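Local coordinates for BsaWI endonuclease (Geobacillus stearothermophilus, PDB 4ZSF), which is a restriction endonuclease of the PD-(D/E)XK superfamily that binds DNA and probably cleaves it in a reaction dependent on metal ions, at residues A[145-150]-A[159-164]; A[189-194]-A[221-226]; A[234-239]-A[266-271]. One frame throughout, in Å; residues are numbered along the deposited sequence.

All three contacts involve strands of one mixed beta-sheet and follow each other in series along the chain. Contact 1 closes the hairpin of strands 146-152 and 155-165, contact 2 joins the parallel strands 188-193 and 222-226, and contact 3 ties the last strand, 235-238, to the C-terminal loop. Contacts 1 and 2 have centres about 11 Å apart and meet where Gln163 pairs with Val190 and Ile192. Contacts 2 and 3, about 9 Å apart, meet through Met223 and Val225 pairing with Tyr236. Contacts 1 and 3, with centres about 15 Å apart, do not touch. Thus one sheet carries the probable PD-(D/E)XK hairpin and, at its edge, the strand leading to calcium-bound Asp239.

Contact 1: residues A[145-150]-A[159-164]; sequences DLYITV and FGCIQS
Ile162 O accepts Asp145 N at 3.0 Å and Leu146 N at 3.1 Å, so one carbonyl is gripped twice in a classic beta bulge. A second classic bulge lies farther along, where Ile148 O receives Phe159 N at 3.0 Å and, more weakly, Gly160 N. Leu146-Ile162 and Ile148-Gly160, each in one of the bulges, are hydrogen-bonded antiparallel pairs; between them Tyr147 and Cys161 form a non-hydrogen-bonded pair.

The side-chain polar bond is at the end of the pairing. Asp145 OD2 accepts Ser164 N at 2.7 Å through its anti lone pair, and the bond is nearly straight (172°). The same oxygen forms a salt bridge with Lys165, so OD2 is shared between a backbone N-H and the lysine amine.

Apolar contacts are divided between the two faces of the sheet. On the face of Leu146, Ile148 and Ile162, the CB atoms of Leu146 and Ile162 lie 3.8 Å apart, and Ile162 CD1 reaches Ile148 CB. Phe159 CG stands between the backbone N and the carbonyl carbon (chi1 69°), a position from which the ring reaches the other strand although its first bond does not point there; Ile148 CG2 sits over one face, 4.0 Å from the ring centroid, in a CH-pi contact. The in-plane edge of that ring meets the backbone at Thr149 and Val150. On the other face, Cys161 SG approaches Tyr147 CE1 to 3.9 Å in an oblique sulfur-aromatic contact.

Helix 129-140 covers the Tyr147 side, while helices 70-103 and 243-258 pack on the Ile148 side. Asp145, with Gln163 and Lys165 on the next strand, fits the spacing of the PD-(D/E)XK motif and probably marks its active-site hairpin, with Gln163, bonded to Trp220, in the usual acidic position.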
ATOM      1  N   ASP A 145      10.747   0.403  13.069  1.00 20.09           N
ATOM      2  CA  ASP A 145      11.792  -0.198  12.243  1.00 22.38           C
ATOM      3  C   ASP A 145      12.923  -0.726  13.133  1.00 24.48           C
ATOM      4  O   ASP A 145      13.498  -1.782  12.899  1.00 24.65           O
ATOM      5  CB  ASP A 145      12.295   0.880  11.284  1.00 24.59           C
ATOM      6  CG  ASP A 145      11.170   1.361  10.363  1.00 33.14           C
ATOM      7  OD1 ASP A 145      10.497   0.476   9.749  1.00 30.56           O
ATOM      8  OD2 ASP A 145      10.901   2.582  10.300  1.00 30.98           O
ATOM      9  N   LEU A 146      13.186   0.008  14.205  1.00 19.20           N
ATOM     10  CA  LEU A 146      14.298  -0.284  15.081  1.00 18.45           C
ATOM     11  C   LEU A 146      13.870  -0.104  16.538  1.00 19.75           C
ATOM     12  O   LEU A 146      12.953   0.661  16.821  1.00 19.33           O
ATOM     13  CB  LEU A 146      15.451   0.665  14.805  1.00 18.48           C
ATOM     14  CG  LEU A 146      16.034   0.632  13.386  1.00 21.06           C
ATOM     15  CD1 LEU A 146      17.090   1.797  13.195  1.00 24.14           C
ATOM     16  CD2 LEU A 146      16.711  -0.721  13.271  1.00 23.07           C
ATOM     17  N   TYR A 147      14.567  -0.764  17.450  1.00 18.71           N
ATOM     18  CA  TYR A 147      14.354  -0.571  18.884  1.00 17.95           C
ATOM     19  C   TYR A 147      15.708  -0.301  19.543  1.00 21.24           C
ATOM     20  O   TYR A 147      16.762  -0.682  18.986  1.00 22.68           O
ATOM     21  CB  TYR A 147      13.708  -1.795  19.520  1.00 17.57           C
ATOM     22  CG  TYR A 147      12.283  -1.986  19.053  1.00 20.19           C
ATOM     23  CD1 TYR A 147      11.239  -1.369  19.722  1.00 19.74           C
ATOM     24  CD2 TYR A 147      12.010  -2.716  17.894  1.00 21.19           C
ATOM     25  CE1 TYR A 147       9.907  -1.550  19.294  1.00 19.36           C
ATOM     26  CE2 TYR A 147      10.684  -2.894  17.429  1.00 19.91           C
ATOM     27  CZ  TYR A 147       9.646  -2.290  18.144  1.00 22.03           C
ATOM     28  OH  TYR A 147       8.309  -2.489  17.759  1.00 21.97           O
ATOM     29  N   ILE A 148      15.704   0.331  20.717  1.00 16.71           N
ATOM     30  CA  ILE A 148      17.009   0.564  21.364  1.00 16.11           C
ATOM     31  C   ILE A 148      16.930   0.074  22.798  1.00 20.55           C
ATOM     32  O   ILE A 148      15.901   0.268  23.497  1.00 20.51           O
ATOM     33  CB  ILE A 148      17.458   2.038  21.241  1.00 18.05           C
ATOM     34  CG1 ILE A 148      18.855   2.258  21.866  1.00 20.47           C
ATOM     35  CG2 ILE A 148      16.397   3.043  21.810  1.00 15.72           C
ATOM     36  CD1 ILE A 148      19.489   3.671  21.471  1.00 20.18           C
ATOM     37  N   THR A 149      18.027  -0.523  23.274  1.00 19.49           N
ATOM     38  CA  THR A 149      18.059  -1.083  24.609  1.00 18.47           C
ATOM     39  C   THR A 149      19.173  -0.518  25.441  1.00 20.77           C
ATOM     40  O   THR A 149      20.156   0.059  24.893  1.00 21.29           O
ATOM     41  CB  THR A 149      18.285  -2.607  24.605  1.00 25.06           C
ATOM     42  OG1 THR A 149      19.611  -2.882  24.133  1.00 26.81           O
ATOM     43  CG2 THR A 149      17.279  -3.345  23.724  1.00 24.93           C
ATOM     44  N   VAL A 150      19.054  -0.712  26.752  1.00 20.90           N
ATOM     45  CA  VAL A 150      20.118  -0.292  27.685  1.00 20.25           C
ATOM     46  C   VAL A 150      20.336  -1.425  28.678  1.00 23.92           C
ATOM     47  O   VAL A 150      19.374  -2.118  29.043  1.00 24.46           O
ATOM     48  CB  VAL A 150      19.759   1.002  28.438  1.00 21.39           C
ATOM     49  CG1 VAL A 150      18.465   0.785  29.297  1.00 20.58           C
ATOM     50  CG2 VAL A 150      20.920   1.429  29.304  1.00 22.04           C
ATOM     51  N   PHE A 159      14.084   0.544  25.814  1.00 19.38           N
ATOM     52  CA  PHE A 159      13.551   1.818  26.348  1.00 18.86           C
ATOM     53  C   PHE A 159      13.086   2.740  25.204  1.00 21.80           C
ATOM     54  O   PHE A 159      12.502   3.796  25.481  1.00 20.77           O
ATOM     55  CB  PHE A 159      14.600   2.547  27.208  1.00 15.61           C
ATOM     56  CG  PHE A 159      15.816   3.119  26.413  1.00 19.22           C
ATOM     57  CD1 PHE A 159      16.951   2.332  26.172  1.00 19.54           C
ATOM     58  CD2 PHE A 159      15.788   4.448  25.918  1.00 18.91           C
ATOM     59  CE1 PHE A 159      18.076   2.867  25.432  1.00 17.33           C
ATOM     60  CE2 PHE A 159      16.863   4.978  25.266  1.00 17.28           C
ATOM     61  CZ  PHE A 159      17.974   4.227  24.988  1.00 15.32           C
ATOM     62  N   GLY A 160      13.397   2.406  23.940  1.00 17.75           N
ATOM     63  CA  GLY A 160      13.028   3.342  22.884  1.00 18.59           C
ATOM     64  C   GLY A 160      12.572   2.637  21.610  1.00 20.78           C
ATOM     65  O   GLY A 160      12.982   1.480  21.355  1.00 18.70           O
ATOM     66  N   CYS A 161      11.680   3.316  20.877  1.00 16.84           N
ATOM     67  CA  CYS A 161      11.087   2.851  19.619  1.00 16.36           C
ATOM     68  C   CYS A 161      11.491   3.861  18.542  1.00 19.41           C
ATOM     69  O   CYS A 161      11.402   5.083  18.749  1.00 19.62           O
ATOM     70  CB  CYS A 161       9.554   2.841  19.750  1.00 16.58           C
ATOM     71  SG  CYS A 161       8.941   1.760  21.050  1.00 23.45           S
ATOM     72  N   ILE A 162      11.952   3.369  17.402  1.00 17.41           N
ATOM     73  CA  ILE A 162      12.550   4.218  16.391  1.00 16.66           C
ATOM     74  C   ILE A 162      11.943   3.953  15.011  1.00 19.41           C
ATOM     75  O   ILE A 162      11.858   2.792  14.551  1.00 20.27           O
ATOM     76  CB  ILE A 162      14.085   3.935  16.294  1.00 17.03           C
ATOM     77  CG1 ILE A 162      14.766   4.216  17.655  1.00 19.84           C
ATOM     78  CG2 ILE A 162      14.710   4.708  15.103  1.00 18.26           C
ATOM     79  CD1 ILE A 162      16.154   3.481  17.755  1.00 20.37           C
ATOM     80  N   GLN A 163      11.526   5.025  14.345  1.00 17.63           N
ATOM     81  CA  GLN A 163      11.061   4.945  12.939  1.00 17.44           C
ATOM     82  C   GLN A 163      12.187   5.412  12.068  1.00 26.05           C
ATOM     83  O   GLN A 163      12.770   6.431  12.345  1.00 24.48           O
ATOM     84  CB  GLN A 163       9.843   5.795  12.738  1.00 19.47           C
ATOM     85  CG  GLN A 163       8.642   5.220  13.589  1.00 25.45           C
ATOM     86  CD  GLN A 163       7.421   6.137  13.586  1.00 28.66           C
ATOM     87  OE1 GLN A 163       7.516   7.328  13.288  1.00 29.95           O
ATOM     88  NE2 GLN A 163       6.266   5.560  13.848  1.00 28.61           N
ATOM     89  N   SER A 164      12.528   4.680  11.009  1.00 26.08           N
ATOM     90  CA  SER A 164      13.702   5.123  10.251  1.00 26.17           C
ATOM     91  C   SER A 164      13.360   5.100   8.795  1.00 38.01           C
ATOM     92  O   SER A 164      13.378   4.016   8.229  1.00 44.24           O
ATOM     93  CB  SER A 164      14.934   4.233  10.530  1.00 36.58           C
ATOM     94  OG  SER A 164      14.799   2.933   9.950  1.00 43.07           O
TER

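Contact 2: residues A[189-194]-A[221-226]; sequences SVAICL and HGMYVF
Ser189 and His221 hold each other by two bonds. Ser189 N gives its hydrogen to His221 ND1 at 2.9 Å, lying in the plane of the imidazole, and His221 N returns one to Ser189 O. From there the parallel strands are zipped by Ala191 N to Gly222 O, Tyr224 N to Ala191 O (2.8 Å), Cys193 N to Tyr224 O and Phe226 N to Cys193 O, the last nearly straight, with an N-H...O angle of 169°. Gly222 N breaks the pattern: it is buried and finds no partner in the model.

Side chains on the face of Val190, Ile192 and Tyr224 pack closely. Tyr224 CG is anti to its carbonyl carbon (chi1 -60°), and the ring presents its CE1 edge to Val190 CG1 at 3.8 Å. Gly222 has no side chain to obstruct this ring; a CB there would come too near Tyr224 OH. Farther along, Ile192 CG2 meets Phe226 CE2, also at 3.8 Å, and the edge of the Phe226 ring lies close to Cys193 O, with CD2 3.4 Å from that oxygen. Ala191, Cys193 and Met223 share the opposite face, where Cys193 and Met223 are each modelled in two conformers.

A second shell fixes the polar ends. His221 NE2 bonds to Asn264 O, which with the ND1 bond determines how the imidazole is turned, and Tyr224 OH pairs with His248 ND1. Ser189 OG bonds to Ser179 OG.

The two strands belong to a beta-alpha-beta unit with helix 202-209 between them. Strands 155-165 and 235-238 flank the pair, helix 70-103 packs on Ile192 and Phe226, helix 172-184 covers Ser189, and Trp53 and Ala49 of the second subunit touch Leu194 and Phe226.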
ATOM      1  N   SER A 189      10.454   7.868  21.901  1.00 16.97           N
ATOM      2  CA  SER A 189       9.934   7.589  20.566  1.00 16.20           C
ATOM      3  C   SER A 189      10.554   8.568  19.589  1.00 18.45           C
ATOM      4  O   SER A 189      10.332   9.775  19.679  1.00 17.41           O
ATOM      5  CB  SER A 189       8.392   7.698  20.517  1.00 19.45           C
ATOM      6  OG  SER A 189       7.939   7.412  19.202  1.00 19.35           O
ATOM      7  N   VAL A 190      11.366   8.063  18.676  1.00 17.25           N
ATOM      8  CA  VAL A 190      12.037   9.000  17.776  1.00 13.78           C
ATOM      9  C   VAL A 190      11.999   8.568  16.334  1.00 17.59           C
ATOM     10  O   VAL A 190      11.607   7.435  16.021  1.00 19.95           O
ATOM     11  CB  VAL A 190      13.537   9.214  18.191  1.00 17.40           C
ATOM     12  CG1 VAL A 190      13.610   9.876  19.579  1.00 18.26           C
ATOM     13  CG2 VAL A 190      14.289   7.880  18.159  1.00 19.32           C
ATOM     14  N   ALA A 191      12.383   9.492  15.443  1.00 19.60           N
ATOM     15  CA  ALA A 191      12.409   9.149  14.016  1.00 20.09           C
ATOM     16  C   ALA A 191      13.747   9.586  13.460  1.00 23.12           C
ATOM     17  O   ALA A 191      14.288  10.617  13.909  1.00 19.46           O
ATOM     18  CB  ALA A 191      11.326   9.838  13.298  1.00 21.65           C
ATOM     19  N   ILE A 192      14.263   8.836  12.478  1.00 18.51           N
ATOM     20  CA  ILE A 192      15.531   9.196  11.793  1.00 19.46           C
ATOM     21  C   ILE A 192      15.142   9.279  10.353  1.00 24.34           C
ATOM     22  O   ILE A 192      14.534   8.316   9.824  1.00 27.29           O
ATOM     23  CB  ILE A 192      16.590   8.113  12.057  1.00 22.40           C
ATOM     24  CG1 ILE A 192      16.983   8.161  13.545  1.00 24.33           C
ATOM     25  CG2 ILE A 192      17.858   8.335  11.168  1.00 26.04           C
ATOM     26  CD1 ILE A 192      17.896   6.983  14.013  1.00 29.97           C
ATOM     27  N   CYS A 193      15.474  10.409   9.721  0.53 22.20           N
ATOM     28  CA  CYS A 193      14.993  10.783   8.393  0.53 23.16           C
ATOM     29  C   CYS A 193      16.119  11.112   7.411  0.53 20.77           C
ATOM     30  O   CYS A 193      16.983  11.943   7.737  0.53 20.20           O
ATOM     31  CB  CYS A 193      14.094  12.017   8.515  0.53 24.17           C
ATOM     32  SG  CYS A 193      12.622  11.814   9.405  0.53 47.13           S
ATOM     33  N   LEU A 194      16.089  10.551   6.191  1.00 18.85           N
ATOM     34  CA  LEU A 194      17.092  10.868   5.233  1.00 27.09           C
ATOM     35  C   LEU A 194      16.987  12.234   4.626  1.00 36.05           C
ATOM     36  O   LEU A 194      17.999  12.916   4.366  1.00 43.91           O
ATOM     37  CB  LEU A 194      17.020   9.788   4.140  1.00 31.14           C
ATOM     38  CG  LEU A 194      18.206   9.732   3.227  1.00 38.60           C
ATOM     39  CD1 LEU A 194      19.467   9.738   4.088  1.00 33.41           C
ATOM     40  CD2 LEU A 194      18.059   8.458   2.454  1.00 38.31           C
ATOM     41  N   HIS A 221       9.469  12.435  20.474  1.00 17.13           N
ATOM     42  CA  HIS A 221      10.394  13.083  21.385  1.00 17.46           C
ATOM     43  C   HIS A 221      11.444  13.842  20.605  1.00 19.98           C
ATOM     44  O   HIS A 221      11.926  14.901  21.028  1.00 19.28           O
ATOM     45  CB  HIS A 221      11.073  12.044  22.317  1.00 15.84           C
ATOM     46  CG  HIS A 221      10.128  11.529  23.354  1.00 16.39           C
ATOM     47  ND1 HIS A 221       9.811  10.200  23.487  1.00 17.42           N
ATOM     48  CD2 HIS A 221       9.402  12.184  24.300  1.00 17.01           C
ATOM     49  CE1 HIS A 221       8.959  10.046  24.481  1.00 17.31           C
ATOM     50  NE2 HIS A 221       8.673  11.240  24.982  1.00 19.25           N
ATOM     51  N   GLY A 222      11.816  13.269  19.477  1.00 18.07           N
ATOM     52  CA  GLY A 222      12.896  13.859  18.698  1.00 19.00           C
ATOM     53  C   GLY A 222      12.853  13.278  17.278  1.00 19.03           C
ATOM     54  O   GLY A 222      12.495  12.117  17.069  1.00 17.22           O
ATOM     55  N   MET A 223      13.235  14.120  16.331  0.52 16.89           N
ATOM     56  CA  MET A 223      13.315  13.761  14.928  0.52 16.69           C
ATOM     57  C   MET A 223      14.764  14.078  14.536  0.52 17.88           C
ATOM     58  O   MET A 223      15.234  15.197  14.819  0.52 17.55           O
ATOM     59  CB  MET A 223      12.292  14.578  14.125  0.52 19.12           C
ATOM     60  CG  MET A 223      12.516  14.552  12.638  0.52 22.40           C
ATOM     61  SD  MET A 223      12.016  12.955  11.949  0.52 27.30           S
ATOM     62  CE  MET A 223      10.227  13.035  12.121  0.52 28.23           C
ATOM     63  N   TYR A 224      15.478  13.107  13.956  1.00 16.52           N
ATOM     64  CA  TYR A 224      16.911  13.314  13.612  1.00 18.46           C
ATOM     65  C   TYR A 224      17.029  13.284  12.126  1.00 19.98           C
ATOM     66  O   TYR A 224      16.662  12.269  11.539  1.00 19.78           O
ATOM     67  CB  TYR A 224      17.781  12.209  14.265  1.00 14.90           C
ATOM     68  CG  TYR A 224      17.582  12.311  15.763  1.00 15.20           C
ATOM     69  CD1 TYR A 224      16.523  11.692  16.380  1.00 14.97           C
ATOM     70  CD2 TYR A 224      18.419  13.112  16.521  1.00 18.50           C
ATOM     71  CE1 TYR A 224      16.271  11.838  17.766  1.00 18.65           C
ATOM     72  CE2 TYR A 224      18.224  13.271  17.890  1.00 16.92           C
ATOM     73  CZ  TYR A 224      17.151  12.606  18.515  1.00 18.85           C
ATOM     74  OH  TYR A 224      16.919  12.827  19.872  1.00 18.24           O
ATOM     75  N   VAL A 225      17.431  14.396  11.520  1.00 19.56           N
ATOM     76  CA  VAL A 225      17.393  14.507  10.058  1.00 20.44           C
ATOM     77  C   VAL A 225      18.805  14.629   9.512  1.00 21.47           C
ATOM     78  O   VAL A 225      19.593  15.424  10.049  1.00 20.80           O
ATOM     79  CB  VAL A 225      16.562  15.780   9.600  1.00 20.87           C
ATOM     80  CG1 VAL A 225      16.500  15.876   8.026  1.00 22.38           C
ATOM     81  CG2 VAL A 225      15.196  15.759  10.259  1.00 22.02           C
ATOM     82  N   PHE A 226      19.113  13.872   8.437  1.00 20.24           N
ATOM     83  CA  PHE A 226      20.412  14.029   7.767  1.00 22.98           C
ATOM     84  C   PHE A 226      20.490  15.348   6.977  1.00 26.26           C
ATOM     85  O   PHE A 226      20.266  15.402   5.793  1.00 26.68           O
ATOM     86  CB  PHE A 226      20.675  12.842   6.852  1.00 24.78           C
ATOM     87  CG  PHE A 226      21.062  11.597   7.580  1.00 25.09           C
ATOM     88  CD1 PHE A 226      22.411  11.283   7.758  1.00 29.08           C
ATOM     89  CD2 PHE A 226      20.136  10.705   8.023  1.00 23.88           C
ATOM     90  CE1 PHE A 226      22.797  10.134   8.411  1.00 29.35           C
ATOM     91  CE2 PHE A 226      20.527   9.530   8.683  1.00 26.34           C
ATOM     92  CZ  PHE A 226      21.886   9.266   8.881  1.00 26.48           C
TER

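Contact 3: residues A[234-239]-A[266-271]. With CA (calcium ion), chain F.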
ATOM      1  N   ARG A 234      12.420  20.110  18.410  1.00 18.95           N
ATOM      2  CA  ARG A 234      12.744  18.665  18.516  1.00 15.98           C
ATOM      3  C   ARG A 234      13.221  18.096  17.198  1.00 17.00           C
ATOM      4  O   ARG A 234      13.370  16.879  17.080  1.00 19.23           O
ATOM      5  CB  ARG A 234      11.507  17.873  18.979  1.00 18.97           C
ATOM      6  CG  ARG A 234      11.000  18.311  20.372  1.00 19.17           C
ATOM      7  CD  ARG A 234       9.583  17.706  20.586  1.00 21.40           C
ATOM      8  NE  ARG A 234       9.008  17.978  21.914  1.00 23.57           N
ATOM      9  CZ  ARG A 234       9.256  17.283  23.029  1.00 20.40           C
ATOM     10  NH1 ARG A 234      10.102  16.246  23.019  1.00 17.75           N
ATOM     11  NH2 ARG A 234       8.644  17.670  24.175  1.00 20.36           N
ATOM     12  N   ILE A 235      13.501  18.971  16.224  1.00 20.61           N
ATOM     13  CA  ILE A 235      14.023  18.512  14.932  1.00 18.78           C
ATOM     14  C   ILE A 235      15.518  18.782  14.907  1.00 21.79           C
ATOM     15  O   ILE A 235      15.949  19.948  14.833  1.00 20.83           O
ATOM     16  CB  ILE A 235      13.373  19.205  13.782  1.00 19.38           C
ATOM     17  CG1 ILE A 235      11.828  18.925  13.812  1.00 20.20           C
ATOM     18  CG2 ILE A 235      13.932  18.686  12.511  1.00 18.60           C
ATOM     19  CD1 ILE A 235      11.049  19.850  12.851  1.00 21.67           C
ATOM     20  N   TYR A 236      16.294  17.725  15.037  1.00 15.79           N
ATOM     21  CA  TYR A 236      17.736  17.846  15.216  1.00 16.90           C
ATOM     22  C   TYR A 236      18.576  17.403  14.015  1.00 19.24           C
ATOM     23  O   TYR A 236      18.205  16.429  13.365  1.00 18.52           O
ATOM     24  CB  TYR A 236      18.170  16.941  16.372  1.00 18.31           C
ATOM     25  CG  TYR A 236      17.423  17.197  17.659  1.00 20.25           C
ATOM     26  CD1 TYR A 236      17.745  18.300  18.474  1.00 23.23           C
ATOM     27  CD2 TYR A 236      16.431  16.314  18.085  1.00 16.61           C
ATOM     28  CE1 TYR A 236      17.069  18.519  19.681  1.00 20.46           C
ATOM     29  CE2 TYR A 236      15.751  16.529  19.295  1.00 18.10           C
ATOM     30  CZ  TYR A 236      16.110  17.621  20.091  1.00 17.37           C
ATOM     31  OH  TYR A 236      15.406  17.804  21.290  1.00 19.14           O
ATOM     32  N   PRO A 237      19.707  18.083  13.740  1.00 18.16           N
ATOM     33  CA  PRO A 237      20.568  17.672  12.636  1.00 19.03           C
ATOM     34  C   PRO A 237      21.481  16.514  13.025  1.00 21.59           C
ATOM     35  O   PRO A 237      22.012  16.479  14.167  1.00 20.22           O
ATOM     36  CB  PRO A 237      21.393  18.928  12.307  1.00 23.11           C
ATOM     37  CG  PRO A 237      21.497  19.675  13.661  1.00 22.34           C
ATOM     38  CD  PRO A 237      20.126  19.341  14.369  1.00 21.06           C
ATOM     39  N   ILE A 238      21.667  15.581  12.081  1.00 18.22           N
ATOM     40  CA  ILE A 238      22.672  14.528  12.249  1.00 17.21           C
ATOM     41  C   ILE A 238      23.410  14.323  10.953  1.00 21.63           C
ATOM     42  O   ILE A 238      22.978  14.790   9.872  1.00 23.00           O
ATOM     43  CB  ILE A 238      22.061  13.161  12.683  1.00 18.79           C
ATOM     44  CG1 ILE A 238      20.909  12.789  11.736  1.00 18.13           C
ATOM     45  CG2 ILE A 238      21.624  13.157  14.195  1.00 21.39           C
ATOM     46  CD1 ILE A 238      20.442  11.287  11.936  1.00 20.21           C
ATOM     47  N   ASP A 239      24.572  13.683  11.037  1.00 22.00           N
ATOM     48  CA  ASP A 239      25.247  13.200   9.858  1.00 21.58           C
ATOM     49  C   ASP A 239      25.623  11.747  10.176  1.00 22.01           C
ATOM     50  O   ASP A 239      25.007  11.124  11.074  1.00 21.87           O
ATOM     51  CB  ASP A 239      26.471  14.031   9.486  1.00 25.00           C
ATOM     52  CG  ASP A 239      27.547  13.980  10.555  1.00 28.54           C
ATOM     53  OD1 ASP A 239      27.462  13.193  11.530  1.00 25.63           O
ATOM     54  OD2 ASP A 239      28.524  14.675  10.321  1.00 32.32           O
ATOM     55  N   GLU A 266       5.872  14.917  26.960  1.00 21.20           N
ATOM     56  CA  GLU A 266       6.475  16.166  27.360  1.00 21.01           C
ATOM     57  C   GLU A 266       7.984  16.072  27.466  1.00 22.27           C
ATOM     58  O   GLU A 266       8.694  17.098  27.378  1.00 21.38           O
ATOM     59  CB  GLU A 266       5.918  16.635  28.727  1.00 25.24           C
ATOM     60  CG  GLU A 266       4.432  16.894  28.681  1.00 26.69           C
ATOM     61  CD  GLU A 266       3.932  17.315  30.048  1.00 35.23           C
ATOM     62  OE1 GLU A 266       4.078  18.522  30.384  1.00 42.86           O
ATOM     63  OE2 GLU A 266       3.391  16.460  30.769  1.00 31.94           O
ATOM     64  N   TRP A 267       8.483  14.857  27.637  1.00 19.33           N
ATOM     65  CA  TRP A 267       9.928  14.674  27.832  1.00 19.79           C
ATOM     66  C   TRP A 267      10.695  15.274  26.645  1.00 19.32           C
ATOM     67  O   TRP A 267      10.316  15.107  25.484  1.00 20.72           O
ATOM     68  CB  TRP A 267      10.290  13.197  27.978  1.00 21.09           C
ATOM     69  CG  TRP A 267      11.773  12.959  28.277  1.00 18.99           C
ATOM     70  CD1 TRP A 267      12.328  12.851  29.534  1.00 22.55           C
ATOM     71  CD2 TRP A 267      12.849  12.838  27.344  1.00 18.99           C
ATOM     72  NE1 TRP A 267      13.698  12.647  29.422  1.00 23.22           N
ATOM     73  CE2 TRP A 267      14.035  12.624  28.087  1.00 21.85           C
ATOM     74  CE3 TRP A 267      12.919  12.843  25.933  1.00 18.03           C
ATOM     75  CZ2 TRP A 267      15.303  12.435  27.477  1.00 21.38           C
ATOM     76  CZ3 TRP A 267      14.199  12.645  25.304  1.00 19.37           C
ATOM     77  CH2 TRP A 267      15.355  12.433  26.080  1.00 19.57           C
ATOM     78  N   LYS A 268      11.778  15.984  26.923  1.00 15.92           N
ATOM     79  CA  LYS A 268      12.610  16.464  25.842  1.00 17.32           C
ATOM     80  C   LYS A 268      14.078  16.414  26.274  1.00 21.28           C
ATOM     81  O   LYS A 268      14.355  16.691  27.428  1.00 21.19           O
ATOM     82  CB  LYS A 268      12.177  17.909  25.486  1.00 21.32           C
ATOM     83  CG  LYS A 268      13.072  18.517  24.387  1.00 21.76           C
ATOM     84  CD  LYS A 268      12.529  19.861  23.856  1.00 26.97           C
ATOM     85  CE  LYS A 268      13.615  20.655  23.023  1.00 32.41           C
ATOM     86  NZ  LYS A 268      13.141  22.046  22.688  1.00 33.94           N
ATOM     87  N   ALA A 269      14.995  16.077  25.363  1.00 18.98           N
ATOM     88  CA  ALA A 269      16.404  15.972  25.697  1.00 19.62           C
ATOM     89  C   ALA A 269      16.997  17.331  26.051  1.00 22.90           C
ATOM     90  O   ALA A 269      16.551  18.352  25.515  1.00 24.43           O
ATOM     91  CB  ALA A 269      17.157  15.383  24.513  1.00 22.87           C
ATOM     92  N   GLY A 270      17.979  17.343  26.950  1.00 26.13           N
ATOM     93  CA  GLY A 270      18.816  18.516  27.129  1.00 30.07           C
ATOM     94  C   GLY A 270      18.207  19.618  27.952  1.00 33.45           C
ATOM     95  O   GLY A 270      18.688  20.771  27.869  1.00 37.32           O
ATOM     96  N   GLN A 271      17.192  19.299  28.750  1.00 28.24           N
ATOM     97  CA  GLN A 271      16.452  20.337  29.499  1.00 35.26           C
ATOM     98  C   GLN A 271      16.848  20.427  30.983  1.00 41.66           C
ATOM     99  O   GLN A 271      16.330  21.296  31.725  1.00 42.65           O
ATOM    100  CB  GLN A 271      14.937  20.096  29.421  1.00 34.44           C
ATOM    101  CG  GLN A 271      14.424  19.968  28.003  1.00 31.66           C
ATOM    102  CD  GLN A 271      14.757  21.193  27.150  1.00 34.21           C
ATOM    103  OE1 GLN A 271      14.249  22.297  27.420  1.00 37.75           O
ATOM    104  NE2 GLN A 271      15.612  21.021  26.120  1.00 30.60           N
TER
HETATM  105 CA    CA F 304      29.417  16.355  11.634  1.00 41.34          CA
HETATM  106  O   HOH W   1      14.254  15.578  22.485  1.00 18.74           O
HETATM  107  O   HOH W   2      16.864  19.345  22.974  1.00 29.26           O
HETATM  108  O   HOH W   3      30.100  14.424  13.026  1.00 38.71           O
HETATM  109  O   HOH W   4      31.749  15.530  10.515  1.00 47.31           O
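Trp267 O is gripped by both terminal nitrogens of Arg234. NH1 makes the strong bond, 2.7 Å long and nearly straight at 167°, with the oxygen in the guanidinium plane; NH2 adds a weak one and also reaches Glu266 O weakly. NH1 bonds to His221 O as well, so the guanidinium joins two backbone regions. Lys268 CB lies over one of its faces, 3.6 Å from NH1. An alanine in place of Arg234 would probably leave Trp267 O, Glu266 O and His221 O without this shared donor and open a gap beside Lys268 CB.

Lys268 is extended, CG anti to the backbone N (chi1 177°), and crosses obliquely past Tyr236, whose OH is 3.8 Å from Lys268 CE. Lys268 NZ, 5.9 Å from Arg234 NE, forms a salt bridge with Asp233, which probably eases the repulsion between the two like charges. Two waters complete the link: both bond to Tyr236 OH, and one accepts from Ala269 N at 3.0 Å while the other donates to Ala269 O at 2.7 Å. Gln271 NE2 also bonds to Ala269 O, bracing the loop from within.

At the far end of 234-239, well away from the loop, Asp239 OD2 binds a calcium ion at 2.3 Å, and two waters are also bound to the metal.

Strand 235-238 is the outermost strand on its side of the sheet within the chain and pairs with strand 222-226. Ile235 rests on helix 202-209, while helix 243-258 packs against Tyr236, Trp267 and Ala269.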